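Local atomic coordinates of MucR Phosphodiesterase (Pseudomonas aeruginosa, PDB entry 5M1T), a protein that belongs to the EAL-domain family, a variant of the TIM-type alpha/beta barrel, and in this model holds the ligand C2E and magnesium ions. Residues W99-D102 and E103-Q107; G134-D137 and S138-A142; S147-P150 and S151-I154. All blocks are in the same frame, centred on the assembly; numbering follows the deposited sequence.

Contact 1: residues W99-D102 and E103-Q107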
# COMPACT_ATOMS: atom_id res chain seq x y z
N TRP A 99 13.42 9.95 3.55
CA TRP A 99 14.29 10.91 4.20
C TRP A 99 13.81 11.18 5.63
O TRP A 99 14.58 11.21 6.58
CB TRP A 99 14.41 12.21 3.41
CG TRP A 99 15.27 13.16 4.14
CD1 TRP A 99 16.61 13.19 4.13
CD2 TRP A 99 14.84 14.15 5.08
NE1 TRP A 99 17.07 14.15 4.98
CE2 TRP A 99 16.00 14.77 5.57
CE3 TRP A 99 13.60 14.58 5.53
CZ2 TRP A 99 15.96 15.81 6.50
CZ3 TRP A 99 13.54 15.61 6.45
CH2 TRP A 99 14.72 16.20 6.94
N VAL A 100 12.50 11.34 5.79
CA VAL A 100 11.92 11.54 7.12
C VAL A 100 12.23 10.38 8.07
O VAL A 100 12.71 10.58 9.18
CB VAL A 100 10.40 11.74 7.01
CG1 VAL A 100 9.72 11.50 8.34
CG2 VAL A 100 10.10 13.14 6.49
N LEU A 101 11.97 9.16 7.62
CA LEU A 101 12.22 7.97 8.42
C LEU A 101 13.70 7.83 8.80
O LEU A 101 14.02 7.55 9.95
CB LEU A 101 11.78 6.73 7.64
CG LEU A 101 11.85 5.37 8.33
CD1 LEU A 101 11.10 5.31 9.66
CD2 LEU A 101 11.28 4.35 7.36
N ASP A 102 14.59 8.03 7.83
CA ASP A 102 16.05 8.01 8.07
C ASP A 102 16.49 9.00 9.15
O ASP A 102 17.13 8.62 10.09
CB ASP A 102 16.79 8.36 6.78
CG ASP A 102 18.28 8.32 6.96
OD1 ASP A 102 18.80 7.22 7.25
OD2 ASP A 102 18.94 9.37 6.83
N GLU A 103 16.14 10.26 8.98
CA GLU A 103 16.49 11.33 9.91
C GLU A 103 15.87 11.15 11.29
O GLU A 103 16.46 11.51 12.29
CB GLU A 103 16.03 12.69 9.32
CG GLU A 103 16.23 13.88 10.24
CD GLU A 103 17.69 14.32 10.39
OE1 GLU A 103 18.61 13.75 9.77
OE2 GLU A 103 17.92 15.26 11.17
N ALA A 104 14.65 10.61 11.34
CA ALA A 104 14.00 10.36 12.61
C ALA A 104 14.75 9.24 13.34
O ALA A 104 14.94 9.26 14.55
CB ALA A 104 12.55 9.96 12.38
N CYS A 105 15.12 8.21 12.60
CA CYS A 105 15.84 7.10 13.22
C CYS A 105 17.22 7.53 13.67
O CYS A 105 17.69 7.11 14.70
CB CYS A 105 15.91 5.89 12.27
SG CYS A 105 14.33 5.01 12.11
N ARG A 106 17.85 8.40 12.89
CA ARG A 106 19.18 8.92 13.22
C ARG A 106 19.10 9.69 14.52
O ARG A 106 19.91 9.50 15.44
CB ARG A 106 19.68 9.84 12.12
CG ARG A 106 21.18 10.16 12.23
CD ARG A 106 21.66 11.17 11.19
NE ARG A 106 20.99 12.46 11.31
CZ ARG A 106 21.28 13.41 12.21
NH1 ARG A 106 22.28 13.26 13.08
NH2 ARG A 106 20.57 14.54 12.25
N GLN A 107 18.10 10.55 14.58
CA GLN A 107 17.88 11.37 15.75
C GLN A 107 17.58 10.57 17.02
O GLN A 107 18.12 10.87 18.09
CB GLN A 107 16.77 12.36 15.50
CG GLN A 107 16.71 13.46 16.53
CD GLN A 107 18.00 14.28 16.58
OE1 GLN A 107 18.46 14.80 15.57
NE2 GLN A 107 18.58 14.37 17.75
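With its CG on the far side from the backbone N (chi1 178°), Trp99 swings its indole along the helix to Glu103, whose own chi1 of 175°, with a bend at the second torsion, directs the carboxylate toward Arg106. Glu103 CB lies over one face of the indole, displaced toward the rim, 4.2 Å from Trp99 CZ2. The two residues are one turn apart on alpha-helix 93-113, which packs against strands 46-55 and 120-124 of the EAL barrel. The same turn is closed by a nearly straight bond (173°) from Glu103 N to Trp99 O, 3.0 Å long. Ala104, Cys105 and Arg106 continue the alpha-helical pattern, each N giving its hydrogen to the carbonyl four residues back. Around the helix the faces differ. Leu101 and Cys105 form the buried apolar side toward helix 135-145, with Leu101 CD1 4.1 Å from Cys105 SG. Val100 and Ala104 lean on Val123, and the Val100 side chain also touches the bound C2E, so Val100 lines part of the ligand pocket. Asp102 OD1 has a hydrogen bond to His146 NE2 and a salt bridge to Arg145 NH1. Arg106 bends at its third torsion and reaches back to Glu103 side-on, one nitrogen to each oxygen. Its NH2 is 3.0 Å from Glu103 OE2, on the syn side though tilted out of the carboxylate plane. The second nitrogen, Arg106 NE, keeps Glu103 OE1 in the guanidinium plane at 3.1 Å, yet approaches that oxygen from above the carboxylate plane.

Contact 2: residues G134-D137 and S138-A142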
# COMPACT_ATOMS: atom_id res chain seq x y z
N GLY A 134 6.88 -1.64 -0.49
CA GLY A 134 8.14 -1.66 0.20
C GLY A 134 8.16 -1.11 1.61
O GLY A 134 9.22 -1.08 2.25
N LEU A 135 7.00 -0.70 2.14
CA LEU A 135 6.97 -0.07 3.47
C LEU A 135 7.74 -0.82 4.52
O LEU A 135 8.57 -0.22 5.18
CB LEU A 135 5.54 0.13 3.96
CG LEU A 135 5.44 0.67 5.41
CD1 LEU A 135 5.90 2.13 5.46
CD2 LEU A 135 4.02 0.56 5.89
N VAL A 136 7.45 -2.10 4.69
CA VAL A 136 8.06 -2.91 5.76
C VAL A 136 9.56 -3.13 5.60
O VAL A 136 10.28 -3.13 6.59
CB VAL A 136 7.40 -4.30 5.89
CG1 VAL A 136 8.16 -5.17 6.87
CG2 VAL A 136 5.96 -4.13 6.35
N ASP A 137 10.01 -3.33 4.36
CA ASP A 137 11.41 -3.49 4.10
C ASP A 137 12.12 -2.19 4.44
O ASP A 137 13.21 -2.21 5.01
CB ASP A 137 11.68 -3.89 2.63
CG ASP A 137 11.23 -5.29 2.33
OD1 ASP A 137 10.77 -5.99 3.26
OD2 ASP A 137 11.31 -5.71 1.16
N SER A 138 11.50 -1.07 4.09
CA SER A 138 12.07 0.27 4.34
C SER A 138 12.17 0.59 5.83
O SER A 138 13.11 1.26 6.28
CB SER A 138 11.19 1.30 3.62
OG SER A 138 11.52 2.64 3.95
N VAL A 139 11.20 0.13 6.61
CA VAL A 139 11.26 0.34 8.05
C VAL A 139 12.38 -0.49 8.62
O VAL A 139 13.24 0.03 9.31
CB VAL A 139 9.91 0.03 8.74
CG1 VAL A 139 10.07 -0.13 10.24
CG2 VAL A 139 8.92 1.14 8.40
N ARG A 140 12.39 -1.77 8.29
CA ARG A 140 13.47 -2.67 8.72
C ARG A 140 14.84 -2.12 8.32
O ARG A 140 15.74 -2.09 9.15
CB ARG A 140 13.25 -4.09 8.17
CG ARG A 140 14.46 -5.01 8.35
CD ARG A 140 14.18 -6.47 8.04
NE ARG A 140 13.12 -6.65 7.04
CZ ARG A 140 11.90 -7.14 7.29
NH1 ARG A 140 11.54 -7.52 8.52
NH2 ARG A 140 11.02 -7.25 6.30
N ASN A 141 15.02 -1.68 7.08
CA ASN A 141 16.32 -1.14 6.65
C ASN A 141 16.73 0.10 7.45
O ASN A 141 17.91 0.25 7.81
CB ASN A 141 16.36 -0.77 5.16
CG ASN A 141 16.11 -1.97 4.21
OD1 ASN A 141 16.09 -3.14 4.61
ND2 ASN A 141 15.91 -1.66 2.95
N ALA A 142 15.79 1.02 7.71
CA ALA A 142 16.12 2.26 8.44
C ALA A 142 16.54 2.02 9.89
O ALA A 142 17.41 2.71 10.41
CB ALA A 142 14.95 3.23 8.41
O HOH W 1 13.08 -6.59 4.50
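Leu135 and Val139 meet on the buried side of the first turns of helix 135-145, Leu135 CD1 standing 4.3 Å from Val139 CG2. Both press inward: Leu135 against Leu125 and Ile172, Val139 against Leu153 and Leu155 of the neighbouring strand. Ser138 sits next to them, its OG hydrogen-bonded to Glu98 on helix 93-113. Backbone bonds hold this part in regular alpha-helical form, beginning with Ser138 N to Gly134 O at 2.9 Å.

The outer side is looser. Asp137 and Arg140 run side by side in the same direction, but their carboxylate and guanidinium planes are turned 54° apart, and the salt bridge from Arg140 NH2 to Asp137 OD1 is weak at 3.3 Å. The arginine chain bends at its third torsion; its NH2 also lies 3.6 Å from Val136 CG1, and the carbonyl oxygen of Val136 lies over one guanidinium face. A water also bridges Arg140 NE and Asp137 OD1, though its contact to NE is short and the one to OD1 weak. Asp137 OD2 also makes a long, weak ion pair with Arg234 of the second subunit. A weak, partly water-mediated charge pair of this kind is consistent with a loosely fixed guanidinium, in contrast to the apolar side.

Contact 3: residues S147-P150 and S151-I154; sequences SLEP and SHLI
Glu149 and His152 lie side by side and point the same way, with carboxylate and imidazole planes 75° apart. In both, CG is anti to the carbonyl carbon (chi1 -57° and -73°), consistent with their shared direction. Glu149 OE1 comes to the edge of the ring, near its plane, 3.8 Å from His152 CD2, while Glu149 CB lies 4.0 Å from the same carbon. Glu149 precedes and His152 ends a short 3-10 turn that follows the Schellman motif ending helix 135-145, in which Ser147 is the C-prime residue with positive phi; the turn then leads into strand 153-158 of the EAL barrel. Leu148 crosses His152 at a slant, CD1 to His152 CB at 4.0 Å. Ser151 OG stands over one face of the ring, toward the rim. Each polar end has its own partner: Glu149 OE1 makes a salt bridge to Arg109 of helix 93-113, Arg109 NH1 also hydrogen-bonds to Ser147 O, and His152 ND1 bonds to Asn120 OD1 at the start of the adjacent strand 120-124. These outside partners probably hold the carboxylate and the imidazole in their crosswise setting. In the backbone, His152 N reaches Glu149 O at 3.0 Å, from above the carbonyl plane. Pro150 has no N-H to offer but supplies the second acceptor: Leu153 N lies 3.2 Å from Pro150 O, again well above the carbonyl plane, and Leu153 CB rests 3.8 Å from the same oxygen.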
# COMPACT_ATOMS: atom_id res chain seq x y z
N SER A 147 21.10 1.31 13.75
CA SER A 147 21.16 0.42 14.94
C SER A 147 20.12 0.81 16.00
O SER A 147 20.45 0.98 17.19
CB SER A 147 22.56 0.45 15.55
OG SER A 147 23.52 0.35 14.53
N LEU A 148 18.88 0.92 15.57
CA LEU A 148 17.82 1.43 16.44
C LEU A 148 16.85 0.32 16.80
O LEU A 148 16.25 -0.30 15.92
CB LEU A 148 17.08 2.59 15.76
CG LEU A 148 15.96 3.21 16.61
CD1 LEU A 148 16.46 3.86 17.90
CD2 LEU A 148 15.19 4.20 15.77
N GLU A 149 16.68 0.06 18.08
CA GLU A 149 15.73 -0.94 18.53
C GLU A 149 14.34 -0.57 18.06
O GLU A 149 13.93 0.58 18.20
CB GLU A 149 15.75 -1.05 20.06
CG GLU A 149 17.13 -1.37 20.61
CD GLU A 149 17.93 -0.10 20.93
OE1 GLU A 149 17.74 0.95 20.27
OE2 GLU A 149 18.74 -0.15 21.88
N PRO A 150 13.59 -1.54 17.52
CA PRO A 150 12.32 -1.23 16.88
C PRO A 150 11.28 -0.67 17.84
O PRO A 150 10.43 0.05 17.40
CB PRO A 150 11.88 -2.57 16.32
CG PRO A 150 13.14 -3.34 16.14
CD PRO A 150 13.90 -2.97 17.38
N SER A 151 11.39 -0.98 19.13
CA SER A 151 10.47 -0.47 20.13
C SER A 151 10.57 1.05 20.34
O SER A 151 9.67 1.63 20.93
CB SER A 151 10.66 -1.18 21.48
OG SER A 151 12.02 -1.09 21.92
N HIS A 152 11.62 1.69 19.82
CA HIS A 152 11.76 3.14 19.97
C HIS A 152 11.17 3.94 18.80
O HIS A 152 11.26 5.18 18.77
CB HIS A 152 13.20 3.50 20.21
CG HIS A 152 13.68 3.13 21.58
ND1 HIS A 152 13.10 3.64 22.72
CD2 HIS A 152 14.65 2.29 21.99
CE1 HIS A 152 13.69 3.13 23.78
NE2 HIS A 152 14.64 2.31 23.37
N LEU A 153 10.55 3.24 17.86
CA LEU A 153 9.89 3.84 16.73
C LEU A 153 8.39 3.59 16.79
O LEU A 153 7.95 2.47 17.06
CB LEU A 153 10.44 3.26 15.44
CG LEU A 153 9.73 3.71 14.16
CD1 LEU A 153 9.99 5.18 13.86
CD2 LEU A 153 10.19 2.85 13.01
N ILE A 154 7.60 4.63 16.54
CA ILE A 154 6.15 4.52 16.50
C ILE A 154 5.73 4.96 15.12
O ILE A 154 6.23 5.97 14.60
CB ILE A 154 5.49 5.43 17.58
CG1 ILE A 154 5.64 4.82 18.96
CG2 ILE A 154 4.00 5.67 17.27
CD1 ILE A 154 5.28 5.76 20.11

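From the N terminus the chain first passes contact 1 in the middle of helix 93-113, then runs through strand 120-124 to contact 2 at the start of helix 135-145, and reaches contact 3 where that helix gives way to strand 153-158. The three follow in series; each closes only a local turn, and none nests or crosses. Strand 120-124, helix 135-145 and strand 153-158 form a beta-alpha-beta unit with its strands parallel and adjacent. Leu101 CG meets Ala142 CB at 3.8 Å, helix to helix; Cys105 SG meets Leu148 CD2 at 3.8 Å, helix to loop; Leu101 CD1 and Val139 CG1 approach Leu153 CD2 at 4.3 and 4.1 Å, joining both helices to the strand.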